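Local coordinates for phage tail sheath protein (Desulfitobacterium hafniense, PDB 3HXL) that probably assembles with further copies of itself into the contractile sheath around the tail tube of a phage with a myovirus-type tail, at residues Val36-Trp44 and Asp180-Tyr191; Phe200-Thr208 and Ala264-Ala275. One frame throughout, in Å; residues are numbered along the deposited sequence.

Interaction 1 (Val36-Trp44 and Asp180-Tyr191)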
ATOM      1  N   VAL A  36      -0.737  -1.658  -2.502  1.00 14.25           N
ATOM      2  CA  VAL A  36      -0.256  -1.496  -1.132  1.00 16.16           C
ATOM      3  C   VAL A  36      -0.676  -0.114  -0.620  1.00 15.34           C
ATOM      4  O   VAL A  36      -0.862   0.808  -1.410  1.00 14.81           O
ATOM      5  CB  VAL A  36       1.299  -1.625  -1.061  1.00 17.47           C
ATOM      6  CG1 VAL A  36       1.963  -0.464  -1.794  1.00 12.58           C
ATOM      7  CG2 VAL A  36       1.762  -1.667   0.392  1.00 14.42           C
ATOM      8  N   SER A  37      -0.859   0.020   0.694  1.00 13.99           N
ATOM      9  CA  SER A  37      -1.233   1.305   1.283  1.00 11.57           C
ATOM     10  C   SER A  37      -0.369   1.560   2.504  1.00 14.80           C
ATOM     11  O   SER A  37      -0.022   0.635   3.241  1.00 17.37           O
ATOM     12  CB  SER A  37      -2.702   1.334   1.700  1.00 17.43           C
ATOM     13  OG  SER A  37      -3.002   2.595   2.291  1.00 16.60           O
HETATM   14  N   MSE A  38      -0.035   2.819   2.732  1.00 15.69           N
HETATM   15  CA  MSE A  38       0.833   3.144   3.846  1.00 19.96           C
HETATM   16  C   MSE A  38       0.581   4.525   4.432  1.00 23.79           C
HETATM   17  O   MSE A  38       0.428   5.504   3.707  1.00 20.03           O
HETATM   18  CB  MSE A  38       2.281   3.019   3.362  1.00 19.49           C
HETATM   19  CG  MSE A  38       3.378   3.320   4.359  1.00 22.06           C
HETATM   20 SE   MSE A  38       5.109   2.730   3.638  1.00 32.27          SE
HETATM   21  CE  MSE A  38       5.030   3.746   1.958  1.00 19.67           C
ATOM     22  N   PRO A  39       0.492   4.609   5.768  1.00 23.02           N
ATOM     23  CA  PRO A  39       0.268   5.901   6.423  1.00 20.37           C
ATOM     24  C   PRO A  39       1.642   6.476   6.797  1.00 19.93           C
ATOM     25  O   PRO A  39       2.430   5.817   7.469  1.00 20.21           O
ATOM     26  CB  PRO A  39      -0.569   5.522   7.642  1.00 19.84           C
ATOM     27  CG  PRO A  39       0.016   4.196   8.038  1.00 18.42           C
ATOM     28  CD  PRO A  39       0.243   3.487   6.698  1.00 19.18           C
ATOM     29  N   LEU A  40       1.935   7.696   6.354  1.00 17.67           N
ATOM     30  CA  LEU A  40       3.232   8.294   6.646  1.00 19.39           C
ATOM     31  C   LEU A  40       3.205   9.718   7.157  1.00 16.14           C
ATOM     32  O   LEU A  40       2.280  10.486   6.892  1.00 16.01           O
ATOM     33  CB  LEU A  40       4.138   8.284   5.405  1.00 19.85           C
ATOM     34  CG  LEU A  40       4.637   6.961   4.824  1.00 22.91           C
ATOM     35  CD1 LEU A  40       5.592   7.249   3.673  1.00 16.67           C
ATOM     36  CD2 LEU A  40       5.330   6.152   5.900  1.00 25.19           C
ATOM     37  N   ILE A  41       4.260  10.052   7.886  1.00 24.45           N
ATOM     38  CA  ILE A  41       4.451  11.390   8.408  1.00 22.98           C
ATOM     39  C   ILE A  41       5.412  12.005   7.400  1.00 21.34           C
ATOM     40  O   ILE A  41       6.536  11.536   7.244  1.00 22.05           O
ATOM     41  CB  ILE A  41       5.089  11.346   9.792  1.00 21.15           C
ATOM     42  CG1 ILE A  41       4.097  10.723  10.780  1.00 21.67           C
ATOM     43  CG2 ILE A  41       5.504  12.753  10.219  1.00 24.72           C
ATOM     44  CD1 ILE A  41       4.705  10.328  12.101  1.00 39.07           C
ATOM     45  N   LEU A  42       4.953  13.045   6.714  1.00 24.19           N
ATOM     46  CA  LEU A  42       5.748  13.701   5.683  1.00 21.39           C
ATOM     47  C   LEU A  42       6.044  15.166   5.997  1.00 25.18           C
ATOM     48  O   LEU A  42       5.587  15.700   7.008  1.00 23.35           O
ATOM     49  CB  LEU A  42       5.008  13.593   4.345  1.00 14.46           C
ATOM     50  CG  LEU A  42       4.653  12.171   3.894  1.00 16.28           C
ATOM     51  CD1 LEU A  42       3.829  12.211   2.611  1.00 17.54           C
ATOM     52  CD2 LEU A  42       5.933  11.387   3.676  1.00 18.51           C
ATOM     53  N   SER A  43       6.816  15.806   5.122  1.00 24.67           N
ATOM     54  CA  SER A  43       7.174  17.209   5.297  1.00 24.76           C
ATOM     55  C   SER A  43       6.521  18.074   4.227  1.00 23.90           C
ATOM     56  O   SER A  43       6.768  19.278   4.145  1.00 25.76           O
ATOM     57  CB  SER A  43       8.694  17.379   5.231  1.00 27.64           C
ATOM     58  OG  SER A  43       9.339  16.590   6.215  1.00 24.68           O
ATOM     59  N   TRP A  44       5.680  17.451   3.410  1.00 22.91           N
ATOM     60  CA  TRP A  44       4.988  18.157   2.345  1.00 21.17           C
ATOM     61  C   TRP A  44       3.907  17.252   1.769  1.00 20.16           C
ATOM     62  O   TRP A  44       3.933  16.037   1.976  1.00 23.65           O
ATOM     63  CB  TRP A  44       5.997  18.546   1.257  1.00 25.40           C
ATOM     64  CG  TRP A  44       5.479  19.496   0.215  1.00 29.32           C
ATOM     65  CD1 TRP A  44       4.992  19.179  -1.019  1.00 23.22           C
ATOM     66  CD2 TRP A  44       5.438  20.925   0.311  1.00 21.96           C
ATOM     67  NE1 TRP A  44       4.659  20.328  -1.703  1.00 24.93           N
ATOM     68  CE2 TRP A  44       4.921  21.411  -0.908  1.00 21.55           C
ATOM     69  CE3 TRP A  44       5.792  21.842   1.311  1.00 29.09           C
ATOM     70  CZ2 TRP A  44       4.747  22.780  -1.158  1.00 18.86           C
ATOM     71  CZ3 TRP A  44       5.619  23.204   1.062  1.00 27.26           C
ATOM     72  CH2 TRP A  44       5.100  23.656  -0.166  1.00 19.02           C
ATOM     73  N   ASP A 180       6.774  19.974  10.479  1.00 31.85           N
ATOM     74  CA  ASP A 180       5.913  18.808  10.338  1.00 29.62           C
ATOM     75  C   ASP A 180       5.052  18.610  11.583  1.00 33.67           C
ATOM     76  O   ASP A 180       3.966  18.027  11.517  1.00 33.95           O
ATOM     77  CB  ASP A 180       6.762  17.563  10.076  1.00 27.99           C
ATOM     78  CG  ASP A 180       7.659  17.721   8.862  1.00 27.94           C
ATOM     79  OD1 ASP A 180       7.291  18.500   7.959  1.00 25.28           O
ATOM     80  OD2 ASP A 180       8.719  17.062   8.800  1.00 27.95           O
ATOM     81  N   GLY A 181       5.543  19.102  12.715  1.00 33.66           N
ATOM     82  CA  GLY A 181       4.804  18.979  13.956  1.00 33.86           C
ATOM     83  C   GLY A 181       4.783  17.565  14.498  1.00 31.83           C
ATOM     84  O   GLY A 181       5.579  16.720  14.090  1.00 30.47           O
ATOM     85  N   ALA A 182       3.866  17.313  15.426  1.00 32.26           N
ATOM     86  CA  ALA A 182       3.728  16.001  16.042  1.00 33.41           C
ATOM     87  C   ALA A 182       2.401  15.376  15.643  1.00 35.24           C
ATOM     88  O   ALA A 182       1.360  16.032  15.661  1.00 40.06           O
ATOM     89  CB  ALA A 182       3.811  16.125  17.555  1.00 41.92           C
ATOM     90  N   VAL A 183       2.438  14.100  15.288  1.00 33.25           N
ATOM     91  CA  VAL A 183       1.228  13.407  14.884  1.00 35.32           C
ATOM     92  C   VAL A 183       0.553  12.743  16.078  1.00 31.33           C
ATOM     93  O   VAL A 183       1.217  12.278  17.003  1.00 30.26           O
ATOM     94  CB  VAL A 183       1.541  12.331  13.830  1.00 42.80           C
ATOM     95  CG1 VAL A 183       2.402  11.240  14.443  1.00 41.70           C
ATOM     96  CG2 VAL A 183       0.256  11.759  13.272  1.00 44.05           C
ATOM     97  N   THR A 184      -0.774  12.709  16.047  1.00 34.86           N
ATOM     98  CA  THR A 184      -1.559  12.090  17.108  1.00 41.08           C
ATOM     99  C   THR A 184      -1.954  10.688  16.661  1.00 35.15           C
ATOM    100  O   THR A 184      -2.196  10.459  15.477  1.00 32.38           O
ATOM    101  CB  THR A 184      -2.843  12.898  17.396  1.00 42.01           C
ATOM    102  OG1 THR A 184      -3.667  12.177  18.323  1.00 56.59           O
ATOM    103  CG2 THR A 184      -3.624  13.141  16.110  1.00 42.13           C
ATOM    104  N   ASN A 185      -2.014   9.750  17.599  1.00 40.89           N
ATOM    105  CA  ASN A 185      -2.386   8.382  17.247  1.00 41.15           C
ATOM    106  C   ASN A 185      -3.777   8.337  16.616  1.00 36.20           C
ATOM    107  O   ASN A 185      -4.122   7.383  15.916  1.00 33.23           O
ATOM    108  CB  ASN A 185      -2.311   7.470  18.480  1.00 39.64           C
ATOM    109  CG  ASN A 185      -0.908   6.916  18.709  1.00 47.59           C
ATOM    110  OD1 ASN A 185      -0.653   6.208  19.685  1.00 55.73           O
ATOM    111  ND2 ASN A 185       0.007   7.234  17.796  1.00 47.76           N
ATOM    112  N   GLN A 186      -4.559   9.386  16.847  1.00 28.24           N
ATOM    113  CA  GLN A 186      -5.904   9.482  16.293  1.00 27.11           C
ATOM    114  C   GLN A 186      -5.820   9.649  14.774  1.00 31.56           C
ATOM    115  O   GLN A 186      -6.747   9.296  14.044  1.00 26.06           O
ATOM    116  CB  GLN A 186      -6.636  10.670  16.924  1.00 29.29           C
ATOM    117  CG  GLN A 186      -8.045  10.939  16.405  1.00 25.44           C
ATOM    118  CD  GLN A 186      -8.990   9.763  16.571  1.00 31.05           C
ATOM    119  OE1 GLN A 186      -8.790   8.898  17.424  1.00 33.63           O
ATOM    120  NE2 GLN A 186     -10.040   9.737  15.761  1.00 31.17           N
ATOM    121  N   ALA A 187      -4.700  10.190  14.303  1.00 33.70           N
ATOM    122  CA  ALA A 187      -4.502  10.383  12.870  1.00 32.16           C
ATOM    123  C   ALA A 187      -4.512   9.021  12.175  1.00 22.08           C
ATOM    124  O   ALA A 187      -4.921   8.906  11.020  1.00 23.54           O
ATOM    125  CB  ALA A 187      -3.178  11.095  12.615  1.00 26.84           C
ATOM    126  N   TYR A 188      -4.053   7.995  12.884  1.00 23.89           N
ATOM    127  CA  TYR A 188      -4.025   6.645  12.330  1.00 21.98           C
ATOM    128  C   TYR A 188      -5.426   6.060  12.256  1.00 25.05           C
ATOM    129  O   TYR A 188      -5.695   5.153  11.467  1.00 21.00           O
ATOM    130  CB  TYR A 188      -3.125   5.734  13.159  1.00 23.67           C
ATOM    131  CG  TYR A 188      -1.654   5.982  12.932  1.00 18.85           C
ATOM    132  CD1 TYR A 188      -0.970   6.961  13.654  1.00 18.84           C
ATOM    133  CD2 TYR A 188      -0.944   5.245  11.985  1.00 22.97           C
ATOM    134  CE1 TYR A 188       0.387   7.199  13.439  1.00 29.34           C
ATOM    135  CE2 TYR A 188       0.411   5.475  11.760  1.00 24.25           C
ATOM    136  CZ  TYR A 188       1.069   6.449  12.489  1.00 21.14           C
ATOM    137  OH  TYR A 188       2.406   6.670  12.279  1.00 18.99           O
ATOM    138  N   ILE A 189      -6.324   6.578  13.087  1.00 25.08           N
ATOM    139  CA  ILE A 189      -7.696   6.114  13.074  1.00 20.04           C
ATOM    140  C   ILE A 189      -8.361   6.684  11.832  1.00 15.90           C
ATOM    141  O   ILE A 189      -9.142   6.007  11.170  1.00 16.95           O
ATOM    142  CB  ILE A 189      -8.462   6.578  14.342  1.00 26.60           C
ATOM    143  CG1 ILE A 189      -7.858   5.921  15.583  1.00 22.37           C
ATOM    144  CG2 ILE A 189      -9.938   6.234  14.215  1.00 26.80           C
ATOM    145  CD1 ILE A 189      -7.872   4.389  15.546  1.00 29.87           C
ATOM    146  N   ASP A 190      -8.039   7.934  11.510  1.00 19.14           N
ATOM    147  CA  ASP A 190      -8.601   8.574  10.333  1.00 21.66           C
ATOM    148  C   ASP A 190      -8.115   7.802   9.101  1.00 21.48           C
ATOM    149  O   ASP A 190      -8.878   7.551   8.170  1.00 21.05           O
ATOM    150  CB  ASP A 190      -8.148  10.040  10.250  1.00 25.22           C
ATOM    151  CG  ASP A 190      -8.431  10.818  11.529  1.00 37.91           C
ATOM    152  OD1 ASP A 190      -9.429  10.507  12.208  1.00 29.59           O
ATOM    153  OD2 ASP A 190      -7.664  11.753  11.847  1.00 34.06           O
ATOM    154  N   TYR A 191      -6.839   7.428   9.107  1.00 22.34           N
ATOM    155  CA  TYR A 191      -6.255   6.666   7.999  1.00 21.78           C
ATOM    156  C   TYR A 191      -7.034   5.379   7.755  1.00 18.71           C
ATOM    157  O   TYR A 191      -7.538   5.151   6.660  1.00 21.52           O
ATOM    158  CB  TYR A 191      -4.796   6.302   8.300  1.00 19.69           C
ATOM    159  CG  TYR A 191      -4.229   5.232   7.374  1.00 20.68           C
ATOM    160  CD1 TYR A 191      -4.081   5.468   6.002  1.00 22.91           C
ATOM    161  CD2 TYR A 191      -3.858   3.979   7.867  1.00 15.24           C
ATOM    162  CE1 TYR A 191      -3.575   4.478   5.145  1.00 16.45           C
ATOM    163  CE2 TYR A 191      -3.353   2.989   7.019  1.00 14.51           C
ATOM    164  CZ  TYR A 191      -3.214   3.248   5.666  1.00 14.34           C
ATOM    165  OH  TYR A 191      -2.701   2.274   4.837  1.00 17.57           O
TER
HETATM  166  O   HOH W   1       3.412   5.702  10.098  1.00 22.84           O

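Interaction 2 (Phe200-Thr208 and Ala264-Ala275)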
ATOM      1  N   PHE A 200      -7.606  -2.682  -1.733  1.00 16.90           N
ATOM      2  CA  PHE A 200      -6.167  -2.845  -1.563  1.00 14.95           C
ATOM      3  C   PHE A 200      -5.862  -4.261  -1.086  1.00 13.53           C
ATOM      4  O   PHE A 200      -6.773  -5.019  -0.757  1.00 13.84           O
ATOM      5  CB  PHE A 200      -5.626  -1.807  -0.567  1.00 15.75           C
ATOM      6  CG  PHE A 200      -6.125  -1.986   0.846  1.00 18.18           C
ATOM      7  CD1 PHE A 200      -5.377  -2.700   1.781  1.00 14.41           C
ATOM      8  CD2 PHE A 200      -7.346  -1.449   1.235  1.00 18.05           C
ATOM      9  CE1 PHE A 200      -5.844  -2.877   3.092  1.00 16.90           C
ATOM     10  CE2 PHE A 200      -7.820  -1.621   2.538  1.00 18.34           C
ATOM     11  CZ  PHE A 200      -7.064  -2.337   3.466  1.00 15.29           C
ATOM     12  N   ASN A 201      -4.586  -4.620  -1.058  1.00 12.96           N
ATOM     13  CA  ASN A 201      -4.191  -5.958  -0.647  1.00 12.77           C
ATOM     14  C   ASN A 201      -3.434  -5.954   0.664  1.00 11.19           C
ATOM     15  O   ASN A 201      -3.706  -6.758   1.550  1.00 16.62           O
ATOM     16  CB  ASN A 201      -3.297  -6.599  -1.718  1.00 13.21           C
ATOM     17  CG  ASN A 201      -3.991  -6.718  -3.049  1.00 15.06           C
ATOM     18  OD1 ASN A 201      -4.938  -7.485  -3.198  1.00 21.81           O
ATOM     19  ND2 ASN A 201      -3.536  -5.949  -4.022  1.00 10.65           N
ATOM     20  N   THR A 202      -2.487  -5.036   0.780  1.00 14.10           N
ATOM     21  CA  THR A 202      -1.663  -4.977   1.972  1.00 18.04           C
ATOM     22  C   THR A 202      -1.425  -3.578   2.514  1.00 14.98           C
ATOM     23  O   THR A 202      -1.453  -2.588   1.777  1.00 19.89           O
ATOM     24  CB  THR A 202      -0.295  -5.597   1.697  1.00 21.61           C
ATOM     25  OG1 THR A 202       0.465  -4.706   0.874  1.00 26.09           O
ATOM     26  CG2 THR A 202      -0.455  -6.920   0.964  1.00 15.76           C
ATOM     27  N   ILE A 203      -1.175  -3.510   3.816  1.00 14.46           N
ATOM     28  CA  ILE A 203      -0.889  -2.248   4.480  1.00 15.48           C
ATOM     29  C   ILE A 203       0.443  -2.377   5.209  1.00 16.78           C
ATOM     30  O   ILE A 203       0.737  -3.418   5.786  1.00 16.12           O
ATOM     31  CB  ILE A 203      -1.962  -1.898   5.531  1.00 21.10           C
ATOM     32  CG1 ILE A 203      -3.255  -1.460   4.839  1.00 19.67           C
ATOM     33  CG2 ILE A 203      -1.434  -0.811   6.457  1.00 19.22           C
ATOM     34  CD1 ILE A 203      -4.450  -1.355   5.786  1.00 20.84           C
ATOM     35  N   ALA A 204       1.253  -1.326   5.166  1.00 19.66           N
ATOM     36  CA  ALA A 204       2.521  -1.337   5.872  1.00 16.98           C
ATOM     37  C   ALA A 204       2.427  -0.318   6.994  1.00 18.22           C
ATOM     38  O   ALA A 204       1.889   0.775   6.803  1.00 15.80           O
ATOM     39  CB  ALA A 204       3.672  -0.965   4.932  1.00 16.79           C
ATOM     40  N   LEU A 205       2.918  -0.686   8.173  1.00 18.63           N
ATOM     41  CA  LEU A 205       2.940   0.238   9.305  1.00 16.32           C
ATOM     42  C   LEU A 205       4.411   0.376   9.693  1.00 15.13           C
ATOM     43  O   LEU A 205       4.937  -0.431  10.449  1.00 18.11           O
ATOM     44  CB  LEU A 205       2.123  -0.300  10.494  1.00 16.55           C
ATOM     45  CG  LEU A 205       2.198   0.553  11.769  1.00 16.01           C
ATOM     46  CD1 LEU A 205       1.788   1.995  11.459  1.00 17.38           C
ATOM     47  CD2 LEU A 205       1.295  -0.034  12.842  1.00 16.57           C
ATOM     48  N   PRO A 206       5.104   1.386   9.144  1.00 16.58           N
ATOM     49  CA  PRO A 206       6.521   1.627   9.434  1.00 20.49           C
ATOM     50  C   PRO A 206       6.674   2.405  10.739  1.00 20.86           C
ATOM     51  O   PRO A 206       7.230   3.505  10.765  1.00 15.61           O
ATOM     52  CB  PRO A 206       6.973   2.430   8.219  1.00 19.02           C
ATOM     53  CG  PRO A 206       5.780   3.283   7.952  1.00 20.47           C
ATOM     54  CD  PRO A 206       4.634   2.279   8.067  1.00 17.76           C
ATOM     55  N   SER A 207       6.185   1.803  11.819  1.00 20.71           N
ATOM     56  CA  SER A 207       6.198   2.413  13.141  1.00 21.78           C
ATOM     57  C   SER A 207       6.523   1.378  14.219  1.00 22.84           C
ATOM     58  O   SER A 207       6.150   0.214  14.101  1.00 20.26           O
ATOM     59  CB  SER A 207       4.819   3.022  13.407  1.00 20.60           C
ATOM     60  OG  SER A 207       4.691   3.473  14.743  1.00 18.93           O
ATOM     61  N   THR A 208       7.221   1.799  15.269  1.00 23.55           N
ATOM     62  CA  THR A 208       7.561   0.885  16.352  1.00 16.86           C
ATOM     63  C   THR A 208       6.535   0.972  17.482  1.00 22.02           C
ATOM     64  O   THR A 208       6.669   0.292  18.500  1.00 28.32           O
ATOM     65  CB  THR A 208       8.942   1.201  16.944  1.00 21.84           C
ATOM     66  OG1 THR A 208       8.944   2.538  17.458  1.00 22.80           O
ATOM     67  CG2 THR A 208      10.022   1.067  15.878  1.00 20.06           C
ATOM     68  N   ALA A 264      11.234  -1.566  10.966  1.00 19.15           N
ATOM     69  CA  ALA A 264      10.069  -0.712  10.749  1.00 21.49           C
ATOM     70  C   ALA A 264      10.052  -0.190   9.308  1.00 18.15           C
ATOM     71  O   ALA A 264       9.008  -0.170   8.657  1.00 15.63           O
ATOM     72  CB  ALA A 264      10.084   0.464  11.724  1.00 15.35           C
ATOM     73  N   GLN A 265      11.206   0.252   8.822  1.00 14.13           N
ATOM     74  CA  GLN A 265      11.295   0.759   7.458  1.00 15.76           C
ATOM     75  C   GLN A 265      11.121  -0.363   6.441  1.00 19.52           C
ATOM     76  O   GLN A 265      10.603  -0.147   5.335  1.00 15.38           O
ATOM     77  CB  GLN A 265      12.643   1.428   7.219  1.00 17.37           C
ATOM     78  CG  GLN A 265      12.882   2.706   8.010  1.00 17.44           C
ATOM     79  CD  GLN A 265      14.262   3.255   7.752  1.00 17.72           C
ATOM     80  OE1 GLN A 265      15.255   2.596   8.045  1.00 19.11           O
ATOM     81  NE2 GLN A 265      14.338   4.464   7.189  1.00 18.93           N
ATOM     82  N   ALA A 266      11.579  -1.556   6.812  1.00 16.69           N
ATOM     83  CA  ALA A 266      11.495  -2.725   5.946  1.00 16.49           C
ATOM     84  C   ALA A 266      10.056  -3.178   5.683  1.00 20.31           C
ATOM     85  O   ALA A 266       9.799  -3.885   4.711  1.00 15.91           O
ATOM     86  CB  ALA A 266      12.311  -3.873   6.546  1.00 18.80           C
ATOM     87  N   THR A 267       9.113  -2.766   6.533  1.00 17.98           N
ATOM     88  CA  THR A 267       7.720  -3.148   6.333  1.00 12.98           C
ATOM     89  C   THR A 267       7.206  -2.624   4.993  1.00 10.63           C
ATOM     90  O   THR A 267       6.316  -3.221   4.394  1.00 12.92           O
ATOM     91  CB  THR A 267       6.781  -2.600   7.454  1.00 15.10           C
ATOM     92  OG1 THR A 267       6.777  -1.167   7.429  1.00 13.71           O
ATOM     93  CG2 THR A 267       7.238  -3.086   8.830  1.00 13.15           C
ATOM     94  N   ALA A 268       7.771  -1.514   4.529  1.00 13.83           N
ATOM     95  CA  ALA A 268       7.354  -0.913   3.260  1.00 12.63           C
ATOM     96  C   ALA A 268       7.566  -1.888   2.104  1.00 17.12           C
ATOM     97  O   ALA A 268       6.636  -2.177   1.344  1.00 13.91           O
ATOM     98  CB  ALA A 268       8.139   0.378   3.006  1.00 12.72           C
ATOM     99  N   TRP A 269       8.792  -2.385   1.963  1.00 16.01           N
ATOM    100  CA  TRP A 269       9.093  -3.338   0.893  1.00 15.61           C
ATOM    101  C   TRP A 269       8.324  -4.640   1.085  1.00 18.98           C
ATOM    102  O   TRP A 269       7.766  -5.189   0.133  1.00 15.27           O
ATOM    103  CB  TRP A 269      10.589  -3.657   0.846  1.00 13.06           C
ATOM    104  CG  TRP A 269      10.956  -4.604  -0.265  1.00 11.84           C
ATOM    105  CD1 TRP A 269      11.285  -4.272  -1.549  1.00 14.82           C
ATOM    106  CD2 TRP A 269      10.997  -6.032  -0.197  1.00 13.27           C
ATOM    107  NE1 TRP A 269      11.535  -5.406  -2.286  1.00 17.98           N
ATOM    108  CE2 TRP A 269      11.371  -6.502  -1.480  1.00 18.84           C
ATOM    109  CE3 TRP A 269      10.768  -6.964   0.825  1.00 14.69           C
ATOM    110  CZ2 TRP A 269      11.502  -7.864  -1.774  1.00 17.14           C
ATOM    111  CZ3 TRP A 269      10.901  -8.325   0.532  1.00 16.02           C
ATOM    112  CH2 TRP A 269      11.273  -8.759  -0.760  1.00 17.83           C
ATOM    113  N   VAL A 270       8.295  -5.146   2.315  1.00 12.48           N
ATOM    114  CA  VAL A 270       7.588  -6.397   2.567  1.00 12.36           C
ATOM    115  C   VAL A 270       6.116  -6.306   2.163  1.00 13.80           C
ATOM    116  O   VAL A 270       5.572  -7.240   1.565  1.00 14.13           O
ATOM    117  CB  VAL A 270       7.694  -6.824   4.050  1.00 10.92           C
ATOM    118  CG1 VAL A 270       6.904  -8.110   4.286  1.00 14.23           C
ATOM    119  CG2 VAL A 270       9.148  -7.044   4.411  1.00 15.11           C
ATOM    120  N   ALA A 271       5.484  -5.179   2.477  1.00 12.97           N
ATOM    121  CA  ALA A 271       4.079  -4.965   2.141  1.00 11.46           C
ATOM    122  C   ALA A 271       3.914  -4.870   0.629  1.00 11.85           C
ATOM    123  O   ALA A 271       2.975  -5.425   0.061  1.00 13.76           O
ATOM    124  CB  ALA A 271       3.578  -3.686   2.801  1.00 19.97           C
ATOM    125  N   GLY A 272       4.833  -4.158  -0.014  1.00 13.31           N
ATOM    126  CA  GLY A 272       4.773  -4.008  -1.463  1.00 15.31           C
ATOM    127  C   GLY A 272       4.993  -5.333  -2.159  1.00 12.22           C
ATOM    128  O   GLY A 272       4.313  -5.659  -3.135  1.00 14.69           O
ATOM    129  N   ALA A 273       5.951  -6.106  -1.654  1.00 18.09           N
ATOM    130  CA  ALA A 273       6.273  -7.416  -2.225  1.00 14.64           C
ATOM    131  C   ALA A 273       5.138  -8.415  -2.050  1.00 17.37           C
ATOM    132  O   ALA A 273       4.867  -9.239  -2.926  1.00 12.40           O
ATOM    133  CB  ALA A 273       7.554  -7.963  -1.583  1.00 12.09           C
ATOM    134  N   THR A 274       4.486  -8.349  -0.895  1.00 11.55           N
ATOM    135  CA  THR A 274       3.372  -9.231  -0.589  1.00 11.24           C
ATOM    136  C   THR A 274       2.198  -8.892  -1.507  1.00 11.39           C
ATOM    137  O   THR A 274       1.560  -9.775  -2.074  1.00 16.20           O
ATOM    138  CB  THR A 274       2.946  -9.055   0.892  1.00 14.15           C
ATOM    139  OG1 THR A 274       4.012  -9.496   1.740  1.00 16.97           O
ATOM    140  CG2 THR A 274       1.691  -9.856   1.202  1.00 12.40           C
ATOM    141  N   ALA A 275       1.924  -7.601  -1.641  1.00 14.30           N
ATOM    142  CA  ALA A 275       0.836  -7.135  -2.487  1.00 13.36           C
ATOM    143  C   ALA A 275       1.112  -7.483  -3.956  1.00 13.21           C
ATOM    144  O   ALA A 275       0.210  -7.900  -4.682  1.00 15.17           O
ATOM    145  CB  ALA A 275       0.672  -5.629  -2.328  1.00 15.02           C
TER

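Interaction 1 (Val36-Trp44 and Asp180-Tyr191)
Tyr191 lays its ring against Pro39 and ends on Ser37, fastening helix 185-195 to one face of the mixed sheet that contains strand 35-40, the helix-on-sheet packing of an alpha/beta domain. The short helical and strand segments run nearly antiparallel, at 154°. From CB of Tyr191, chi1 of 166° sets CG anti to the backbone N, which lays the ring along Pro39. CG and CD2 then lie beneath Pro39 CB, which stands 3.6 Å from the centroid of the Tyr191 ring and almost on its normal, a CH-pi contact. Further out, CE2 and CZ of Tyr191 meet Pro39 CD, with CZ at 3.6 Å. The tip OH donates to Ser37 OG at 2.6 Å; OG lies in the ring plane and is itself bonded to Leu86 O, so this small hydroxyl links the helix's tyrosine to the neighbouring strand 84-89. Proline suits its place by offering a compact, apolar face to the aromatic ring. A water bridges Tyr188 OH and the carbonyl O of Pro39, giving this buried tyrosine a polar partner. Beyond the strand, Ile41 CD1 presses tightly on Val183 CG1 (3.4 Å), two branched apolar side chains meeting by their methyls just ahead of the helix, where Thr184 OG1 caps Gln186 N. At the far end, Asp180 takes two donors: Ala112 N at OD1, and at OD2, on its syn side and 26° out of the carboxylate plane, Ser43 OG at 2.7 Å.

Interaction 2 (Phe200-Thr208 and Ala264-Ala275)
Thr202 reaches from strand 202-204 onto helix 263-276, where its hydroxyl OG1 donates a hydrogen bond to the main-chain O of Ala271 at 2.7 Å. The hydroxyl comes in well above the carbonyl plane, 49° out of it, while Ala275 N bonds the same oxygen from the opposite face; the helix thus keeps its own bond and gains a second. With chi1 at 73°, OG1 sits between the backbone N and carbonyl carbon, which leaves the methyl CG2 to pack on Thr274 CG2 at 3.6 Å. A threonine suits this spot because one branch is polar and the other apolar. Two residues along, Ala204 CB meets Ala271 CB at 3.5 Å, tighter than usual, and lies equally near the carbonyl O of Thr267. Such small side chains let the antiparallel axes approach to 7.4 Å. Near the start of the helix, Ala264 places its CB beside the main chain of Pro206 and Ser207. Its O receives Thr267 OG1 at 2.7 Å and a CA-H...O contact from Pro206 CA, 3.2 Å from that oxygen; Pro206 is the centre of an inverse gamma turn. The strand is flanked in its sheet by strands 35-40 and 232-236, both of which touch side chains of helix 263-276, whereas Ile203 and Leu205 point away from that helix and touch Phe216 of helix 210-227, which makes the region an alpha/beta/alpha sandwich.

In the fold
From the N terminus, strand 35-40 comes first; after helix 73-78 the chain returns to the same sheet as strand 84-89, and only then runs out through the beta-sandwich domain. Interaction 1 closes this excursion, 135 residues long, by bringing helix 185-195 back against the starting strand. The helix leads into strand 202-204, which lies parallel to 35-40; Ser37 N reaches Thr202 O at 2.9 Å, a probable hydrogen bond joining the two contacts. A further loop of 55 residues, through helix 210-227 and strands 232-236 and 246-255, is closed by interaction 2. The two follow in series, neither nesting nor crossing, and bind helices 185-195 and 263-276 to opposite faces of one sheet.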